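Local coordinates for protein putative aldehyde dehydrogenase AldY (Bacillus subtilis, PDB 4DNG) that probably oxidises aldehydes to carboxylates with NAD+ as coenzyme, and may protect Bacillus subtilis against stress caused by ethanol and related compounds, at residues A70-A75 with A110-A115; M116-E121 with I164-A169. All coordinates share one frame; numbering follows the deposited sequence.

Overall arrangement
Contact 1 joins helix 65-81 to helix 98-118; contact 2 follows it along the chain and joins 116-121, which continues from helix 98-118, to the C-terminal part of helix 156-169. The chain of helix 98-118 thus serves both, and the two centres lie 8 Å apart, each about 18 Å from the centre of the chain. The contacts also touch directly: Leu-112 CD2 rests 3.7 Å from Ala-165 CB, and Gln-73 CG 3.6 Å from Met-116 SD. Because helix 156-169 connects parallel strands 135-150 and 173-177, this sequence of contacts packs the helices from earlier in the chain onto the Rossmann-like, coenzyme-binding part of the aldehyde dehydrogenase fold, away from the predicted catalytic residues.

Contact 1 of 2, residues A70-A75 with A110-A115; sequences AVLQKA and AILDEA
Asp-113 OD2 forms a salt bridge with Arg-76 NH1, tying helix 98-118 to helix 65-81 beside the point where Leu-72 and Leu-112 meet. The two form an antiparallel helix pair of the aldehyde dehydrogenase fold: the short axes of 70-75 and 110-115 run at 161° to each other and approach to 9.4 Å. Their closest CA atoms, those of Leu-72 and Leu-112, are 6.3 Å apart. No hydrogen bond crosses between the segments, and the interface itself is apolar. Leu-72 uses both of its branches: CD2 touches CD2 of Leu-112 at 3.7 Å, whereas CD1 reaches the methyl of Ala-115, with Leu-72 CD1 3.9 Å from Ala-115 CB. Chi1 of -58°, with CG anti to the carbonyl carbon, aims the side chain at the facing helix, and chi2 of 167° spreads the two methyls to their separate partners. Four buried residues make these contacts, two leucines and two alanines, each helix contributing a leucine and, one turn on, an alanine. Phe-194 of helix 183-196 packs on Leu-72, Ala-75 and Leu-112. The other branch of Leu-112 lies against the backbone at Ala-75, its CD1 being 4.1 Å from Ala-75 C.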
ATOM      1  N   ALA A  70      -6.407  11.233 -26.973  1.00 78.23           N
ATOM      2  CA  ALA A  70      -6.917  10.729 -28.260  1.00 78.67           C
ATOM      3  C   ALA A  70      -7.242   9.228 -28.218  1.00 83.36           C
ATOM      4  O   ALA A  70      -8.318   8.787 -28.659  1.00 88.24           O
ATOM      5  CB  ALA A  70      -5.926  11.027 -29.372  1.00 75.85           C
ATOM      6  N   VAL A  71      -6.317   8.454 -27.655  1.00 78.19           N
ATOM      7  CA  VAL A  71      -6.504   7.017 -27.484  1.00 74.50           C
ATOM      8  C   VAL A  71      -7.765   6.719 -26.657  1.00 72.18           C
ATOM      9  O   VAL A  71      -8.567   5.859 -27.021  1.00 73.73           O
ATOM     10  CB  VAL A  71      -5.217   6.384 -26.916  1.00 70.95           C
ATOM     11  CG1 VAL A  71      -5.467   5.051 -26.227  1.00 65.46           C
ATOM     12  CG2 VAL A  71      -4.195   6.236 -28.033  1.00 73.71           C
ATOM     13  N   LEU A  72      -7.973   7.476 -25.589  1.00 70.66           N
ATOM     14  CA  LEU A  72      -9.120   7.240 -24.715  1.00 74.05           C
ATOM     15  C   LEU A  72     -10.397   7.654 -25.375  1.00 80.20           C
ATOM     16  O   LEU A  72     -11.411   6.957 -25.233  1.00 78.18           O
ATOM     17  CB  LEU A  72      -8.977   7.969 -23.384  1.00 75.57           C
ATOM     18  CG  LEU A  72      -7.717   7.606 -22.593  1.00 80.82           C
ATOM     19  CD1 LEU A  72      -7.495   8.612 -21.460  1.00 85.40           C
ATOM     20  CD2 LEU A  72      -7.749   6.168 -22.082  1.00 77.64           C
ATOM     21  N   GLN A  73     -10.341   8.784 -26.093  1.00 83.09           N
ATOM     22  CA  GLN A  73     -11.491   9.306 -26.813  1.00 80.73           C
ATOM     23  C   GLN A  73     -11.973   8.282 -27.827  1.00 79.96           C
ATOM     24  O   GLN A  73     -13.138   7.888 -27.792  1.00 78.94           O
ATOM     25  CB  GLN A  73     -11.165  10.638 -27.496  1.00 96.93           C
ATOM     26  CG  GLN A  73     -11.431  11.869 -26.644  1.00105.12           C
ATOM     27  CD  GLN A  73     -12.846  12.398 -26.792  1.00110.26           C
ATOM     28  OE1 GLN A  73     -13.794  11.877 -26.197  1.00 96.92           O
ATOM     29  NE2 GLN A  73     -12.994  13.456 -27.586  1.00128.57           N
ATOM     30  N   LYS A  74     -11.077   7.823 -28.704  1.00 80.16           N
ATOM     31  CA  LYS A  74     -11.467   6.848 -29.725  1.00 75.53           C
ATOM     32  C   LYS A  74     -11.966   5.564 -29.069  1.00 71.43           C
ATOM     33  O   LYS A  74     -12.945   4.983 -29.526  1.00 70.69           O
ATOM     34  CB  LYS A  74     -10.331   6.589 -30.704  1.00 83.28           C
ATOM     35  CG  LYS A  74      -9.885   7.845 -31.453  1.00 93.33           C
ATOM     36  CD  LYS A  74      -9.194   7.517 -32.762  1.00 97.89           C
ATOM     37  CE  LYS A  74      -8.759   8.785 -33.485  1.00103.50           C
ATOM     38  NZ  LYS A  74      -7.460   9.323 -32.985  1.00 98.02           N
ATOM     39  N   ALA A  75     -11.318   5.163 -27.966  1.00 68.89           N
ATOM     40  CA  ALA A  75     -11.769   4.035 -27.147  1.00 66.85           C
ATOM     41  C   ALA A  75     -13.204   4.234 -26.601  1.00 67.48           C
ATOM     42  O   ALA A  75     -14.089   3.439 -26.914  1.00 69.70           O
ATOM     43  CB  ALA A  75     -10.779   3.746 -26.020  1.00 64.13           C
ATOM     44  N   ALA A 110     -18.163   6.240 -18.454  1.00 69.01           N
ATOM     45  CA  ALA A 110     -17.868   7.241 -17.429  1.00 73.54           C
ATOM     46  C   ALA A 110     -16.391   7.171 -16.996  1.00 69.75           C
ATOM     47  O   ALA A 110     -15.688   8.185 -17.015  1.00 73.55           O
ATOM     48  CB  ALA A 110     -18.808   7.107 -16.239  1.00 67.78           C
ATOM     49  N   ILE A 111     -15.918   5.975 -16.665  1.00 57.24           N
ATOM     50  CA  ILE A 111     -14.508   5.773 -16.302  1.00 61.94           C
ATOM     51  C   ILE A 111     -13.530   6.301 -17.371  1.00 69.32           C
ATOM     52  O   ILE A 111     -12.540   6.958 -17.039  1.00 68.21           O
ATOM     53  CB  ILE A 111     -14.227   4.301 -15.980  1.00 61.35           C
ATOM     54  CG1 ILE A 111     -14.880   3.920 -14.658  1.00 62.76           C
ATOM     55  CG2 ILE A 111     -12.739   4.022 -15.912  1.00 63.33           C
ATOM     56  CD1 ILE A 111     -15.177   2.440 -14.534  1.00 62.73           C
ATOM     57  N   LEU A 112     -13.807   6.034 -18.649  1.00 69.87           N
ATOM     58  CA  LEU A 112     -12.956   6.578 -19.710  1.00 68.48           C
ATOM     59  C   LEU A 112     -13.028   8.110 -19.797  1.00 66.60           C
ATOM     60  O   LEU A 112     -12.013   8.770 -20.007  1.00 65.30           O
ATOM     61  CB  LEU A 112     -13.246   5.928 -21.067  1.00 67.67           C
ATOM     62  CG  LEU A 112     -12.578   4.580 -21.332  1.00 68.30           C
ATOM     63  CD1 LEU A 112     -13.218   3.902 -22.532  1.00 69.18           C
ATOM     64  CD2 LEU A 112     -11.078   4.742 -21.548  1.00 68.44           C
ATOM     65  N   ASP A 113     -14.226   8.666 -19.624  1.00 72.02           N
ATOM     66  CA  ASP A 113     -14.408  10.123 -19.573  1.00 70.85           C
ATOM     67  C   ASP A 113     -13.574  10.726 -18.441  1.00 66.96           C
ATOM     68  O   ASP A 113     -13.011  11.801 -18.584  1.00 69.26           O
ATOM     69  CB  ASP A 113     -15.887  10.477 -19.363  1.00 70.85           C
ATOM     70  CG  ASP A 113     -16.747  10.244 -20.612  1.00 76.73           C
ATOM     71  OD1 ASP A 113     -16.185  10.087 -21.720  1.00 77.05           O
ATOM     72  OD2 ASP A 113     -18.002  10.216 -20.480  1.00 75.29           O
ATOM     73  N   GLU A 114     -13.485  10.012 -17.320  1.00 72.63           N
ATOM     74  CA  GLU A 114     -12.823  10.527 -16.131  1.00 70.34           C
ATOM     75  C   GLU A 114     -11.318  10.510 -16.332  1.00 69.55           C
ATOM     76  O   GLU A 114     -10.644  11.494 -16.024  1.00 75.70           O
ATOM     77  CB  GLU A 114     -13.272   9.770 -14.881  1.00 73.35           C
ATOM     78  CG  GLU A 114     -12.712  10.292 -13.558  1.00 89.00           C
ATOM     79  CD  GLU A 114     -13.164  11.706 -13.192  1.00115.29           C
ATOM     80  OE1 GLU A 114     -14.325  12.085 -13.485  1.00117.21           O
ATOM     81  OE2 GLU A 114     -12.351  12.445 -12.590  1.00127.63           O
ATOM     82  N   ALA A 115     -10.810   9.430 -16.922  1.00 65.99           N
ATOM     83  CA  ALA A 115      -9.381   9.297 -17.234  1.00 69.83           C
ATOM     84  C   ALA A 115      -8.787  10.476 -18.008  1.00 78.65           C
ATOM     85  O   ALA A 115      -7.685  10.944 -17.701  1.00 83.64           O
ATOM     86  CB  ALA A 115      -9.120   7.999 -17.976  1.00 68.42           C
TER

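Contact 2 of 2, residues M116-E121 with I164-A169; sequences MTYTGE and IAPAIA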
ATOM      1  N   MET A 116      -9.522  10.954 -19.007  1.00 76.85           N
ATOM      2  CA  MET A 116      -9.095  12.091 -19.798  1.00 78.16           C
ATOM      3  C   MET A 116      -8.796  13.350 -18.974  1.00 82.04           C
ATOM      4  O   MET A 116      -7.968  14.167 -19.369  1.00 87.84           O
ATOM      5  CB  MET A 116     -10.148  12.408 -20.850  1.00 82.76           C
ATOM      6  CG  MET A 116     -10.274  11.354 -21.930  1.00 88.17           C
ATOM      7  SD  MET A 116     -11.581  11.795 -23.077  1.00 97.85           S
ATOM      8  CE  MET A 116     -12.371  10.213 -23.352  1.00 92.34           C
ATOM      9  N   THR A 117      -9.469  13.503 -17.838  1.00 80.61           N
ATOM     10  CA  THR A 117      -9.299  14.684 -16.994  1.00 79.15           C
ATOM     11  C   THR A 117      -7.964  14.677 -16.249  1.00 82.28           C
ATOM     12  O   THR A 117      -7.493  15.724 -15.794  1.00 83.98           O
ATOM     13  CB  THR A 117     -10.437  14.839 -15.965  1.00 78.59           C
ATOM     14  OG1 THR A 117     -10.357  13.795 -14.985  1.00 79.58           O
ATOM     15  CG2 THR A 117     -11.797  14.801 -16.651  1.00 78.39           C
ATOM     16  N   TYR A 118      -7.347  13.511 -16.125  1.00 79.72           N
ATOM     17  CA  TYR A 118      -6.071  13.454 -15.420  1.00 89.45           C
ATOM     18  C   TYR A 118      -4.886  12.863 -16.191  1.00 83.96           C
ATOM     19  O   TYR A 118      -3.786  12.743 -15.645  1.00 81.52           O
ATOM     20  CB  TYR A 118      -6.229  12.817 -14.037  1.00 91.86           C
ATOM     21  CG  TYR A 118      -6.897  11.473 -14.025  1.00 84.67           C
ATOM     22  CD1 TYR A 118      -6.319  10.388 -14.672  1.00 87.84           C
ATOM     23  CD2 TYR A 118      -8.087  11.277 -13.337  1.00 80.95           C
ATOM     24  CE1 TYR A 118      -6.912   9.140 -14.643  1.00 87.35           C
ATOM     25  CE2 TYR A 118      -8.699  10.034 -13.312  1.00 83.25           C
ATOM     26  CZ  TYR A 118      -8.101   8.970 -13.964  1.00 85.62           C
ATOM     27  OH  TYR A 118      -8.678   7.727 -13.957  1.00 92.47           O
ATOM     28  N   THR A 119      -5.107  12.530 -17.460  1.00 77.94           N
ATOM     29  CA  THR A 119      -4.018  12.161 -18.352  1.00 81.34           C
ATOM     30  C   THR A 119      -2.937  13.245 -18.316  1.00 88.46           C
ATOM     31  O   THR A 119      -1.755  12.968 -18.519  1.00 84.62           O
ATOM     32  CB  THR A 119      -4.497  12.025 -19.806  1.00 88.20           C
ATOM     33  OG1 THR A 119      -5.918  11.861 -19.839  1.00103.62           O
ATOM     34  CG2 THR A 119      -3.837  10.844 -20.467  1.00 74.74           C
ATOM     35  N   GLY A 120      -3.350  14.439 -17.959  1.00 91.21           N
ATOM     36  CA  GLY A 120      -2.472  15.574 -17.878  1.00 81.16           C
ATOM     37  C   GLY A 120      -1.537  15.559 -16.707  1.00 87.27           C
ATOM     38  O   GLY A 120      -0.639  16.362 -16.631  1.00 98.19           O
ATOM     39  N   GLU A 121      -1.755  14.656 -15.776  1.00 86.03           N
ATOM     40  CA  GLU A 121      -1.074  14.704 -14.498  1.00 85.93           C
ATOM     41  C   GLU A 121       0.416  14.403 -14.455  1.00 88.01           C
ATOM     42  O   GLU A 121       1.027  14.603 -13.429  1.00 91.81           O
ATOM     43  CB  GLU A 121      -1.798  13.844 -13.492  1.00 92.52           C
ATOM     44  CG  GLU A 121      -3.136  14.404 -13.083  1.00 95.04           C
ATOM     45  CD  GLU A 121      -3.000  15.707 -12.355  1.00101.58           C
ATOM     46  OE1 GLU A 121      -2.106  16.475 -12.710  1.00102.33           O
ATOM     47  OE2 GLU A 121      -3.781  15.964 -11.429  1.00110.07           O
ATOM     48  N   ILE A 164      -7.769  -0.686 -16.269  1.00 58.87           N
ATOM     49  CA  ILE A 164      -7.163  -0.475 -17.571  1.00 59.32           C
ATOM     50  C   ILE A 164      -7.014   1.031 -17.882  1.00 59.33           C
ATOM     51  O   ILE A 164      -5.924   1.501 -18.225  1.00 62.40           O
ATOM     52  CB  ILE A 164      -7.934  -1.240 -18.660  1.00 56.39           C
ATOM     53  CG1 ILE A 164      -7.699  -2.746 -18.481  1.00 56.39           C
ATOM     54  CG2 ILE A 164      -7.545  -0.733 -20.032  1.00 54.84           C
ATOM     55  CD1 ILE A 164      -8.684  -3.642 -19.203  1.00 59.27           C
ATOM     56  N   ALA A 165      -8.079   1.799 -17.695  1.00 57.08           N
ATOM     57  CA  ALA A 165      -8.076   3.181 -18.216  1.00 64.38           C
ATOM     58  C   ALA A 165      -7.136   4.159 -17.468  1.00 65.31           C
ATOM     59  O   ALA A 165      -6.379   4.885 -18.099  1.00 64.86           O
ATOM     60  CB  ALA A 165      -9.501   3.726 -18.337  1.00 60.78           C
ATOM     61  N   PRO A 166      -7.172   4.176 -16.122  1.00 64.08           N
ATOM     62  CA  PRO A 166      -6.140   4.963 -15.423  1.00 63.63           C
ATOM     63  C   PRO A 166      -4.707   4.501 -15.720  1.00 68.05           C
ATOM     64  O   PRO A 166      -3.817   5.326 -15.935  1.00 74.86           O
ATOM     65  CB  PRO A 166      -6.462   4.747 -13.943  1.00 65.49           C
ATOM     66  CG  PRO A 166      -7.549   3.715 -13.893  1.00 66.74           C
ATOM     67  CD  PRO A 166      -8.248   3.752 -15.213  1.00 61.55           C
ATOM     68  N   ALA A 167      -4.488   3.192 -15.750  1.00 67.52           N
ATOM     69  CA  ALA A 167      -3.177   2.652 -16.075  1.00 67.10           C
ATOM     70  C   ALA A 167      -2.635   3.261 -17.364  1.00 73.78           C
ATOM     71  O   ALA A 167      -1.549   3.851 -17.388  1.00 68.19           O
ATOM     72  CB  ALA A 167      -3.249   1.146 -16.211  1.00 60.62           C
ATOM     73  N   ILE A 168      -3.403   3.101 -18.435  1.00 70.07           N
ATOM     74  CA  ILE A 168      -3.001   3.611 -19.732  1.00 73.14           C
ATOM     75  C   ILE A 168      -2.922   5.152 -19.762  1.00 68.48           C
ATOM     76  O   ILE A 168      -2.009   5.717 -20.358  1.00 69.55           O
ATOM     77  CB  ILE A 168      -3.912   3.046 -20.842  1.00 70.72           C
ATOM     78  CG1 ILE A 168      -3.568   1.567 -21.057  1.00 64.68           C
ATOM     79  CG2 ILE A 168      -3.790   3.872 -22.123  1.00 66.04           C
ATOM     80  CD1 ILE A 168      -4.658   0.780 -21.749  1.00 71.31           C
ATOM     81  N   ALA A 169      -3.855   5.818 -19.091  1.00 66.63           N
ATOM     82  CA  ALA A 169      -3.851   7.274 -19.007  1.00 69.57           C
ATOM     83  C   ALA A 169      -2.545   7.814 -18.449  1.00 75.49           C
ATOM     84  O   ALA A 169      -2.075   8.875 -18.865  1.00 84.07           O
ATOM     85  CB  ALA A 169      -5.001   7.745 -18.140  1.00 71.43           C
TER
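Pro-166 is the first residue of 164-169 to meet the segment 116-121, and it receives the end of the Tyr-118 side chain. Tyr-118 OH stands 3.7 Å from Pro-166 CB, a van der Waals approach, and Pro-166 CA lies at the ring edge, near the ring plane. The proline has no N-H to give to the preceding turn, and helix 156-169 is kinked there; Val-464 and Phe-468 of helix 462-468 also pack on it. With CG between its backbone N and carbonyl carbon (chi1 53°), Tyr-118 lays its side chain alongside Pro-166, both pointing the same way. One turn further on, Ala-169 turns its methyl toward the facing segment, with its CB 4.2 Å from Tyr-118 CE1 and 4.0 Å from Thr-119 CG2. The CA atoms of Ala-169 and Thr-119 are only 4.9 Å apart. Thr-119 OG1 is hydrogen-bonded back to Ala-115 O. Arg-68 NH1 makes weak hydrogen bonds to both Thr-119 O and Ala-169 O, bridging the segments. Helix 156-169 connects parallel strands 135-150 and 173-177, a beta-alpha-beta crossover of the Rossmann-like part of an aldehyde dehydrogenase.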